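Local coordinates for glutathione S-transferase family protein (Populus trichocarpa, PDB 5F06) that probably catalyses the conjugation of glutathione to electrophilic compounds with release of a halide, as a detoxifying phi-class glutathione transferase that binds glutathione, at residues R15-L20 and L25-V30; A94-W99 and G159-L164; V115-V120 and T131-N136; Y174-T179 and S183-R188. One frame throughout, in Å; residues are numbered along the deposited sequence.

Contact 1: R15-L20 and L25-V30; sequences RVLTCL and LDFELV
Leu20 lays its CD1 methyl over one face of the Phe27 ring, the central contact between helix 11-22 and the chain leading into strand 28-31 in the beta-alpha-beta unit of the thioredoxin-like domain. The evidence for a CH-pi contact is direct: Leu20 CD1 lies 3.9 Å from the Phe27 ring centroid, only 15° off the normal, although displaced from the middle toward the rim. Phe27 CB already points at the helix, and CG, lodged between the backbone N and the carbonyl carbon (chi1 66°), sets the ring beneath Leu20. One helical turn earlier, the Leu17 and Phe27 side chains cross at about a right angle, with Leu17 CD2 3.5 Å from Phe27 CE2. With an alanine in place of Phe27 the ring is gone, and a gap would probably open under Leu20 CD1 and Leu17 CD2. Further along, Leu17 CD1 only just reaches Leu29 CD2, at 4.5 Å. The same leucines also pack away from Phe27: Leu17 on Leu4 of strand 2-6, Leu20 on Ile73 of helix 66-76. At the other end, Leu25 lies crosswise to Leu20, with Leu20 CD2 to Leu25 CD1 at 4.0 Å. There the backbones are joined directly, Leu25 N donating to Leu20 O over 3.0 Å with an N-H...O angle of 170°.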
# COMPACT_ATOMS: atom_id res chain seq x y z
N ARG A 15 1.23 -14.04 5.23
CA ARG A 15 0.96 -13.47 3.91
C ARG A 15 2.04 -13.91 2.92
O ARG A 15 1.74 -14.24 1.77
CB ARG A 15 0.88 -11.94 3.98
CG ARG A 15 0.35 -11.30 2.71
CD ARG A 15 0.07 -9.81 2.87
NE ARG A 15 -1.00 -9.54 3.83
CZ ARG A 15 -0.83 -9.01 5.04
NH1 ARG A 15 0.38 -8.66 5.48
NH2 ARG A 15 -1.88 -8.83 5.83
N VAL A 16 3.29 -13.93 3.36
CA VAL A 16 4.38 -14.38 2.51
C VAL A 16 4.35 -15.90 2.35
O VAL A 16 4.50 -16.43 1.24
CB VAL A 16 5.76 -13.96 3.08
CG1 VAL A 16 6.89 -14.43 2.17
CG2 VAL A 16 5.82 -12.46 3.26
N LEU A 17 4.14 -16.61 3.46
CA LEU A 17 4.15 -18.07 3.42
C LEU A 17 3.18 -18.63 2.38
O LEU A 17 3.54 -19.53 1.63
CB LEU A 17 3.82 -18.64 4.80
CG LEU A 17 4.93 -18.51 5.84
CD1 LEU A 17 4.43 -18.94 7.20
CD2 LEU A 17 6.15 -19.33 5.44
N THR A 18 1.97 -18.09 2.33
CA THR A 18 0.99 -18.60 1.38
C THR A 18 1.43 -18.29 -0.05
O THR A 18 1.23 -19.11 -0.96
CB THR A 18 -0.43 -18.02 1.64
OG1 THR A 18 -1.36 -18.61 0.73
CG2 THR A 18 -0.45 -16.52 1.50
N CYS A 19 2.06 -17.13 -0.26
CA CYS A 19 2.59 -16.79 -1.57
C CYS A 19 3.69 -17.77 -1.99
O CYS A 19 3.70 -18.26 -3.12
CB CYS A 19 3.14 -15.36 -1.58
SG CYS A 19 3.86 -14.85 -3.18
N LEU A 20 4.61 -18.07 -1.07
CA LEU A 20 5.66 -19.04 -1.34
C LEU A 20 5.09 -20.40 -1.76
O LEU A 20 5.60 -21.03 -2.68
CB LEU A 20 6.56 -19.20 -0.10
CG LEU A 20 7.49 -18.02 0.20
CD1 LEU A 20 7.98 -18.04 1.64
CD2 LEU A 20 8.67 -18.02 -0.76
N LEU A 25 7.58 -22.90 -4.05
CA LEU A 25 8.99 -22.58 -3.81
C LEU A 25 9.55 -23.24 -2.55
O LEU A 25 8.86 -23.38 -1.54
CB LEU A 25 9.17 -21.06 -3.70
CG LEU A 25 8.93 -20.27 -4.99
CD1 LEU A 25 8.95 -18.78 -4.70
CD2 LEU A 25 9.98 -20.62 -6.04
N ASP A 26 10.82 -23.63 -2.63
CA ASP A 26 11.59 -24.01 -1.45
C ASP A 26 11.92 -22.74 -0.69
O ASP A 26 12.08 -21.68 -1.29
CB ASP A 26 12.90 -24.73 -1.82
CG ASP A 26 12.68 -26.07 -2.50
OD1 ASP A 26 11.55 -26.61 -2.46
OD2 ASP A 26 13.65 -26.60 -3.07
N PHE A 27 12.03 -22.85 0.63
CA PHE A 27 12.40 -21.71 1.45
C PHE A 27 12.72 -22.18 2.86
O PHE A 27 12.42 -23.32 3.22
CB PHE A 27 11.27 -20.67 1.50
CG PHE A 27 10.03 -21.16 2.20
CD1 PHE A 27 9.04 -21.82 1.50
CD2 PHE A 27 9.86 -20.95 3.56
CE1 PHE A 27 7.91 -22.28 2.13
CE2 PHE A 27 8.72 -21.40 4.20
CZ PHE A 27 7.75 -22.07 3.49
N GLU A 28 13.34 -21.31 3.64
CA GLU A 28 13.58 -21.57 5.05
C GLU A 28 12.91 -20.51 5.89
O GLU A 28 13.16 -19.31 5.72
CB GLU A 28 15.08 -21.60 5.36
CG GLU A 28 15.35 -21.85 6.84
CD GLU A 28 16.83 -21.90 7.18
OE1 GLU A 28 17.66 -21.75 6.27
OE2 GLU A 28 17.14 -22.08 8.38
N LEU A 29 12.04 -20.95 6.80
CA LEU A 29 11.46 -20.07 7.81
C LEU A 29 12.39 -20.03 9.02
O LEU A 29 12.60 -21.04 9.68
CB LEU A 29 10.07 -20.54 8.21
CG LEU A 29 9.35 -19.73 9.29
CD1 LEU A 29 9.21 -18.27 8.88
CD2 LEU A 29 7.99 -20.31 9.58
N VAL A 30 12.96 -18.86 9.28
CA VAL A 30 13.84 -18.65 10.42
C VAL A 30 13.04 -17.93 11.51
O VAL A 30 12.58 -16.81 11.29
CB VAL A 30 15.08 -17.82 10.05
CG1 VAL A 30 15.99 -17.64 11.26
CG2 VAL A 30 15.83 -18.47 8.90

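Contact 2: A94-W99 and G159-L164; sequences ASVKVW and GDFYSL
Val96 turns CG1 anti to its backbone N (chi1 170°), which leaves CG2 beside that nitrogen and spreads the two methyls over the loop before helix 164-167 and the first residue of that helix. On the loop, Phe161 holds CG between its backbone N and carbonyl carbon (chi1 51°), a torsion that swings its ring back toward the valine. The two methyls then divide the work. Val96 CG2 rests 3.5 Å from Ser163 CB and also meets the ring of Phe161 at its edge, close to the ring plane, with CE1 3.8 Å away. Val96 CG1 faces the helix start, 4.2 Å from Leu164 CB. One side chain of helix 90-120 thus touches two loop residues and Leu164, the first residue of helix 164-167, and all of these contacts are van der Waals. Nearby, Ser95 OG bonds to Ala158 O, a polar tie between the helix and the start of the same loop. Gly159 has backbone angles that would jam a CB against the preceding carbonyl oxygen, and that atom would also clash with Phe161 CE2. The helix has further neighbours in the second subunit, where Val98 packs on Phe64 of that chain. At the start of helix 164-167, Ser163 is the N-cap: its OG, only 3.6 Å from Val96 CG2, accepts from Ala165 N, while Asp166 OD2 takes Ser163 N, an arrangement that resembles the N-capping box familiar from the helical domain of glutathione transferases.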
# COMPACT_ATOMS: atom_id res chain seq x y z
N ALA A 94 -2.94 -5.44 -14.80
CA ALA A 94 -3.28 -4.09 -14.38
C ALA A 94 -4.35 -4.11 -13.29
O ALA A 94 -4.26 -3.40 -12.30
CB ALA A 94 -3.74 -3.26 -15.56
N SER A 95 -5.37 -4.94 -13.50
CA SER A 95 -6.46 -5.08 -12.54
C SER A 95 -5.95 -5.59 -11.19
O SER A 95 -6.42 -5.17 -10.14
CB SER A 95 -7.53 -6.02 -13.08
OG SER A 95 -8.66 -6.05 -12.23
N VAL A 96 -4.98 -6.50 -11.23
CA VAL A 96 -4.38 -7.00 -10.00
C VAL A 96 -3.74 -5.84 -9.25
O VAL A 96 -3.91 -5.72 -8.04
CB VAL A 96 -3.34 -8.11 -10.28
CG1 VAL A 96 -2.53 -8.45 -9.01
CG2 VAL A 96 -4.02 -9.35 -10.82
N LYS A 97 -3.04 -4.96 -9.96
CA LYS A 97 -2.41 -3.80 -9.34
C LYS A 97 -3.44 -2.91 -8.65
O LYS A 97 -3.20 -2.37 -7.57
CB LYS A 97 -1.62 -2.98 -10.36
CG LYS A 97 -0.37 -3.67 -10.88
CD LYS A 97 0.44 -2.77 -11.81
CE LYS A 97 1.75 -3.43 -12.20
NZ LYS A 97 2.56 -3.81 -11.01
N VAL A 98 -4.60 -2.75 -9.28
CA VAL A 98 -5.67 -1.94 -8.72
C VAL A 98 -6.11 -2.51 -7.38
O VAL A 98 -6.15 -1.80 -6.37
CB VAL A 98 -6.88 -1.85 -9.67
CG1 VAL A 98 -8.07 -1.18 -8.98
CG2 VAL A 98 -6.51 -1.08 -10.94
N TRP A 99 -6.40 -3.80 -7.35
CA TRP A 99 -7.02 -4.39 -6.17
C TRP A 99 -6.02 -4.77 -5.09
O TRP A 99 -6.42 -4.92 -3.93
CB TRP A 99 -7.88 -5.59 -6.59
CG TRP A 99 -9.09 -5.09 -7.32
CD1 TRP A 99 -9.23 -4.94 -8.67
CD2 TRP A 99 -10.31 -4.62 -6.73
NE1 TRP A 99 -10.47 -4.42 -8.96
CE2 TRP A 99 -11.15 -4.22 -7.79
CE3 TRP A 99 -10.77 -4.51 -5.42
CZ2 TRP A 99 -12.43 -3.72 -7.57
CZ3 TRP A 99 -12.04 -4.01 -5.21
CH2 TRP A 99 -12.86 -3.62 -6.27
N GLY A 159 -10.79 -10.09 -11.17
CA GLY A 159 -11.33 -10.76 -12.35
C GLY A 159 -11.75 -12.18 -12.03
O GLY A 159 -11.85 -12.55 -10.85
N ASP A 160 -12.00 -12.98 -13.07
CA ASP A 160 -12.41 -14.37 -12.89
C ASP A 160 -11.20 -15.28 -12.74
O ASP A 160 -11.15 -16.37 -13.30
CB ASP A 160 -13.28 -14.81 -14.08
CG ASP A 160 -14.65 -14.16 -14.07
OD1 ASP A 160 -15.26 -14.07 -12.99
OD2 ASP A 160 -15.12 -13.74 -15.15
N PHE A 161 -10.22 -14.81 -11.97
CA PHE A 161 -9.01 -15.58 -11.66
C PHE A 161 -8.52 -15.19 -10.28
O PHE A 161 -8.58 -14.02 -9.90
CB PHE A 161 -7.92 -15.33 -12.70
CG PHE A 161 -7.64 -13.87 -12.93
CD1 PHE A 161 -6.74 -13.18 -12.13
CD2 PHE A 161 -8.30 -13.18 -13.93
CE1 PHE A 161 -6.50 -11.84 -12.33
CE2 PHE A 161 -8.06 -11.83 -14.14
CZ PHE A 161 -7.16 -11.17 -13.34
N TYR A 162 -8.03 -16.17 -9.53
CA TYR A 162 -7.35 -15.89 -8.27
C TYR A 162 -6.08 -15.10 -8.56
O TYR A 162 -5.40 -15.36 -9.55
CB TYR A 162 -7.04 -17.19 -7.54
CG TYR A 162 -6.40 -17.02 -6.18
CD1 TYR A 162 -7.14 -16.56 -5.10
CD2 TYR A 162 -5.07 -17.34 -5.97
CE1 TYR A 162 -6.57 -16.42 -3.85
CE2 TYR A 162 -4.49 -17.19 -4.72
CZ TYR A 162 -5.24 -16.73 -3.67
OH TYR A 162 -4.66 -16.60 -2.43
N SER A 163 -5.77 -14.13 -7.71
CA SER A 163 -4.55 -13.33 -7.89
C SER A 163 -3.94 -12.87 -6.57
O SER A 163 -4.47 -13.15 -5.49
CB SER A 163 -4.85 -12.11 -8.76
OG SER A 163 -5.40 -11.06 -7.98
N LEU A 164 -2.82 -12.17 -6.67
CA LEU A 164 -2.13 -11.62 -5.51
C LEU A 164 -3.05 -10.70 -4.70
O LEU A 164 -2.92 -10.59 -3.48
CB LEU A 164 -0.88 -10.86 -5.95
CG LEU A 164 0.05 -10.41 -4.83
CD1 LEU A 164 0.72 -11.61 -4.15
CD2 LEU A 164 1.09 -9.45 -5.38

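Contact 3: V115-V120 and T131-N136; sequences VFQFMV and TIIDDN
Phe118 offers one ring face to the CD1 methyl of Ile133, joining helix 90-120 to helix 130-153 as a helical hairpin in the all-helical domain of the transferase. Ile133 CD1 sits 3.9 Å from the Phe118 ring centroid and 20° off its normal, displaced toward the rim, which makes this a CH-pi contact; Phe118 CZ is the nearest ring atom, at 3.6 Å. The two side chains cross at about a right angle, and Ile133 CG2 adds a second touch, 3.8 Å from Phe118 CE2. Locally the helix axes approach to 9.5 Å, with N-to-C directions 142° apart, so the pairing is only roughly antiparallel. Beside the ring, Gln117 presses CB on Ile133 CG1 at 3.7 Å. Its chain then bends at chi2 (-57°), which carries the amide across Ile132, and Gln117 NE2 comes 3.5 Å from Ile132 CD1. The oxygen of this buried amide is used differently: OE1 accepts from Asp129 N, just before the second helix. Phe118 also packs on Thr179 and Pro180. Within the second helix, Asn136 ND2 donates to Ile132 O over 2.8 Å, while Asn136 N reaches that oxygen from the opposite face of the carbonyl plane.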
# COMPACT_ATOMS: atom_id res chain seq x y z
N VAL A 115 -8.42 -6.74 14.39
CA VAL A 115 -7.64 -7.89 14.81
C VAL A 115 -6.66 -7.50 15.92
O VAL A 115 -6.41 -8.29 16.83
CB VAL A 115 -6.87 -8.50 13.61
CG1 VAL A 115 -5.88 -9.56 14.06
CG2 VAL A 115 -7.86 -9.10 12.62
N PHE A 116 -6.12 -6.29 15.83
CA PHE A 116 -5.21 -5.80 16.85
C PHE A 116 -5.89 -5.80 18.22
O PHE A 116 -5.35 -6.28 19.21
CB PHE A 116 -4.71 -4.40 16.52
CG PHE A 116 -3.77 -3.83 17.56
CD1 PHE A 116 -2.41 -4.04 17.46
CD2 PHE A 116 -4.26 -3.11 18.63
CE1 PHE A 116 -1.55 -3.53 18.42
CE2 PHE A 116 -3.41 -2.59 19.59
CZ PHE A 116 -2.05 -2.80 19.48
N GLN A 117 -7.09 -5.24 18.26
CA GLN A 117 -7.82 -5.12 19.52
C GLN A 117 -8.16 -6.49 20.11
O GLN A 117 -8.02 -6.70 21.32
CB GLN A 117 -9.10 -4.30 19.31
CG GLN A 117 -8.85 -2.80 19.13
CD GLN A 117 -8.10 -2.19 20.31
OE1 GLN A 117 -8.33 -2.55 21.46
NE2 GLN A 117 -7.19 -1.26 20.01
N PHE A 118 -8.59 -7.42 19.27
CA PHE A 118 -8.94 -8.76 19.73
C PHE A 118 -7.73 -9.62 20.11
O PHE A 118 -7.76 -10.33 21.12
CB PHE A 118 -9.76 -9.50 18.66
CG PHE A 118 -11.21 -9.11 18.62
CD1 PHE A 118 -12.05 -9.38 19.68
CD2 PHE A 118 -11.74 -8.49 17.50
CE1 PHE A 118 -13.39 -9.03 19.64
CE2 PHE A 118 -13.08 -8.13 17.45
CZ PHE A 118 -13.90 -8.41 18.52
N MET A 119 -6.67 -9.55 19.30
CA MET A 119 -5.57 -10.50 19.40
C MET A 119 -4.30 -9.93 20.03
O MET A 119 -3.58 -10.64 20.73
CB MET A 119 -5.22 -11.04 18.00
CG MET A 119 -6.39 -11.67 17.27
SD MET A 119 -7.16 -13.01 18.21
CE MET A 119 -8.28 -13.68 16.98
N VAL A 120 -4.03 -8.65 19.79
CA VAL A 120 -2.77 -8.04 20.23
C VAL A 120 -2.92 -7.25 21.53
O VAL A 120 -2.05 -7.31 22.40
CB VAL A 120 -2.18 -7.11 19.15
CG1 VAL A 120 -0.80 -6.63 19.56
CG2 VAL A 120 -2.10 -7.83 17.82
N THR A 131 -14.99 0.33 21.25
CA THR A 131 -15.18 1.51 20.42
C THR A 131 -14.35 1.42 19.14
O THR A 131 -14.85 1.69 18.05
CB THR A 131 -14.80 2.81 21.19
OG1 THR A 131 -15.58 2.89 22.39
CG2 THR A 131 -15.05 4.04 20.34
N ILE A 132 -13.08 1.04 19.27
CA ILE A 132 -12.21 0.91 18.11
C ILE A 132 -12.68 -0.24 17.23
O ILE A 132 -12.68 -0.14 16.01
CB ILE A 132 -10.74 0.71 18.54
CG1 ILE A 132 -10.26 1.95 19.29
CG2 ILE A 132 -9.84 0.44 17.32
CD1 ILE A 132 -8.86 1.84 19.86
N ILE A 133 -13.12 -1.33 17.86
CA ILE A 133 -13.68 -2.47 17.12
C ILE A 133 -14.91 -2.04 16.32
O ILE A 133 -14.96 -2.25 15.11
CB ILE A 133 -14.05 -3.63 18.08
CG1 ILE A 133 -12.79 -4.21 18.72
CG2 ILE A 133 -14.81 -4.74 17.34
CD1 ILE A 133 -13.05 -5.16 19.87
N ASP A 134 -15.88 -1.43 16.99
CA ASP A 134 -17.15 -1.08 16.35
C ASP A 134 -16.96 -0.11 15.19
O ASP A 134 -17.55 -0.27 14.12
CB ASP A 134 -18.13 -0.49 17.37
CG ASP A 134 -18.59 -1.51 18.39
OD1 ASP A 134 -18.27 -2.70 18.24
OD2 ASP A 134 -19.29 -1.10 19.35
N ASP A 135 -16.13 0.91 15.41
CA ASP A 135 -15.85 1.91 14.39
C ASP A 135 -15.29 1.27 13.12
O ASP A 135 -15.70 1.59 12.01
CB ASP A 135 -14.87 2.95 14.93
CG ASP A 135 -14.54 4.02 13.92
OD1 ASP A 135 -15.45 4.46 13.19
OD2 ASP A 135 -13.35 4.42 13.85
N ASN A 136 -14.34 0.36 13.29
CA ASN A 136 -13.66 -0.24 12.15
C ASN A 136 -14.48 -1.36 11.51
O ASN A 136 -14.33 -1.65 10.33
CB ASN A 136 -12.29 -0.74 12.57
CG ASN A 136 -11.28 0.39 12.73
OD1 ASN A 136 -10.76 0.91 11.75
ND2 ASN A 136 -11.02 0.78 13.97

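Contact 4: Y174-T179 and S183-R188; sequences YYLMKT and SVVNER
Met177 bends round toward Val185 and Asn186 through a chain bent at chi2 and chi3. CB does not itself aim at the second segment; CG lies anti to the carbonyl carbon, and the turns at chi2 (-54°) and chi3 (-72°) curl the thioether over helix 183-186. The sulfur is the first atom to arrive. Met177 SD sits 3.6 Å from Val185 CB, with both valine methyls close by, and the Met177 and Val185 side chains cross at about a right angle. The tip, Met177 CE, also touches Val185 CG1 and lies against the side-chain amide of Asn186, 3.5 Å from Asn186 OD1, at the exposed border of the contact. An alanine in place of Met177 takes away SD and CE, and is likely to leave a gap beside Val185 and the Asn186 amide freer to turn. Deeper in, Leu176 works with a single methyl: CD2 lies 4.0 Å from Val185 CG2 and nearly as close to Val184 CG2. Each segment is also braced from within. Thr179 OG1 donates 2.8 Å to Leu176 O, in the carbonyl plane and on a lone pair, and the same oxygen receives Thr179 N, which closes the type I turn from Leu176 to Thr179. Arg188 NH1 likewise holds Val184 O at 2.8 Å, while its NE forms a salt bridge to Asp145 of helix 130-153. Packed also on Ile111 and Ile114 of helix 90-120, Leu176 ties the contact to the buried interior of the C-terminal helical domain of the glutathione transferase fold.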
# COMPACT_ATOMS: atom_id res chain seq x y z
N TYR A 174 -8.49 -14.24 8.13
CA TYR A 174 -8.51 -15.52 8.82
C TYR A 174 -8.74 -15.32 10.31
O TYR A 174 -9.53 -16.03 10.94
CB TYR A 174 -7.21 -16.31 8.59
CG TYR A 174 -7.26 -17.68 9.21
CD1 TYR A 174 -8.09 -18.67 8.68
CD2 TYR A 174 -6.49 -18.00 10.32
CE1 TYR A 174 -8.15 -19.92 9.23
CE2 TYR A 174 -6.55 -19.26 10.88
CZ TYR A 174 -7.38 -20.21 10.33
OH TYR A 174 -7.45 -21.47 10.89
N TYR A 175 -8.07 -14.32 10.88
CA TYR A 175 -8.22 -14.05 12.30
C TYR A 175 -9.53 -13.33 12.61
O TYR A 175 -10.14 -13.58 13.65
CB TYR A 175 -7.04 -13.22 12.81
CG TYR A 175 -5.79 -14.04 13.14
CD1 TYR A 175 -5.89 -15.34 13.60
CD2 TYR A 175 -4.53 -13.49 13.00
CE1 TYR A 175 -4.76 -16.08 13.90
CE2 TYR A 175 -3.39 -14.22 13.30
CZ TYR A 175 -3.52 -15.52 13.76
OH TYR A 175 -2.40 -16.26 14.07
N LEU A 176 -9.97 -12.46 11.71
CA LEU A 176 -11.27 -11.80 11.87
C LEU A 176 -12.38 -12.83 12.01
O LEU A 176 -13.29 -12.68 12.83
CB LEU A 176 -11.56 -10.88 10.68
CG LEU A 176 -12.90 -10.14 10.68
CD1 LEU A 176 -12.76 -8.74 11.25
CD2 LEU A 176 -13.49 -10.09 9.28
N MET A 177 -12.29 -13.90 11.23
CA MET A 177 -13.36 -14.90 11.20
C MET A 177 -13.42 -15.71 12.49
O MET A 177 -14.37 -16.47 12.71
CB MET A 177 -13.18 -15.83 10.00
CG MET A 177 -13.36 -15.13 8.65
SD MET A 177 -14.92 -14.25 8.49
CE MET A 177 -16.06 -15.63 8.35
N LYS A 178 -12.41 -15.55 13.35
CA LYS A 178 -12.41 -16.19 14.66
C LYS A 178 -13.14 -15.34 15.70
O LYS A 178 -13.42 -15.81 16.80
CB LYS A 178 -10.98 -16.45 15.13
CG LYS A 178 -10.17 -17.36 14.22
CD LYS A 178 -8.78 -17.58 14.80
CE LYS A 178 -7.99 -18.59 13.98
NZ LYS A 178 -8.55 -19.97 14.10
N THR A 179 -13.45 -14.10 15.34
CA THR A 179 -14.06 -13.14 16.26
C THR A 179 -15.53 -12.90 15.91
O THR A 179 -16.01 -13.34 14.86
CB THR A 179 -13.31 -11.78 16.24
OG1 THR A 179 -13.70 -11.03 15.08
CG2 THR A 179 -11.80 -11.98 16.23
N SER A 183 -19.11 -11.53 11.37
CA SER A 183 -20.44 -11.24 10.84
C SER A 183 -20.43 -10.37 9.58
O SER A 183 -21.31 -10.50 8.73
CB SER A 183 -21.30 -10.57 11.91
OG SER A 183 -20.70 -9.39 12.41
N VAL A 184 -19.45 -9.48 9.45
CA VAL A 184 -19.41 -8.59 8.29
C VAL A 184 -19.15 -9.39 7.02
O VAL A 184 -19.61 -9.02 5.94
CB VAL A 184 -18.35 -7.47 8.42
CG1 VAL A 184 -18.63 -6.61 9.63
CG2 VAL A 184 -16.93 -8.03 8.48
N VAL A 185 -18.41 -10.49 7.15
CA VAL A 185 -18.17 -11.39 6.02
C VAL A 185 -19.37 -12.31 5.81
O VAL A 185 -19.86 -12.46 4.69
CB VAL A 185 -16.89 -12.23 6.25
CG1 VAL A 185 -16.76 -13.36 5.22
CG2 VAL A 185 -15.67 -11.33 6.21
N ASN A 186 -19.85 -12.92 6.89
CA ASN A 186 -20.90 -13.92 6.79
C ASN A 186 -22.25 -13.38 6.30
O ASN A 186 -23.05 -14.13 5.75
CB ASN A 186 -21.10 -14.61 8.13
CG ASN A 186 -20.01 -15.63 8.42
OD1 ASN A 186 -19.43 -16.21 7.50
ND2 ASN A 186 -19.74 -15.87 9.70
N GLU A 187 -22.49 -12.08 6.49
CA GLU A 187 -23.78 -11.48 6.14
C GLU A 187 -23.83 -10.95 4.71
O GLU A 187 -24.86 -10.44 4.26
CB GLU A 187 -24.12 -10.36 7.12
CG GLU A 187 -24.61 -10.87 8.46
CD GLU A 187 -24.91 -9.77 9.44
OE1 GLU A 187 -24.83 -8.58 9.05
OE2 GLU A 187 -25.22 -10.08 10.61
N ARG A 188 -22.71 -11.06 4.00
CA ARG A 188 -22.62 -10.67 2.59
C ARG A 188 -22.33 -11.91 1.74
O ARG A 188 -21.20 -12.40 1.73
CB ARG A 188 -21.53 -9.61 2.41
CG ARG A 188 -21.89 -8.28 3.06
CD ARG A 188 -20.69 -7.36 3.22
NE ARG A 188 -21.09 -6.05 3.71
CZ ARG A 188 -21.35 -5.77 4.98
NH1 ARG A 188 -21.26 -6.70 5.93
NH2 ARG A 188 -21.71 -4.54 5.32

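Overall arrangement
From the N terminus, contact 1 closes first, a short return from helix 11-22 into strand 28-31 within the thioredoxin-like domain. The chain then reaches helix 90-120, which serves contacts 2 and 3 at places whose centres are about 28 Å apart. Contact 2 spans the longest loop, from 94-99 to 159-164, and contact 3 nests inside it as the return into helix 130-153. Contact 4 follows in series, joining the end of helix 170-176 to helix 183-186. No pair of loops crosses. Contacts 3 and 4 meet directly, Phe118 CD2 lying 3.7 Å from Thr179 CG2, whereas contact 1 lies across the chain's centre from both.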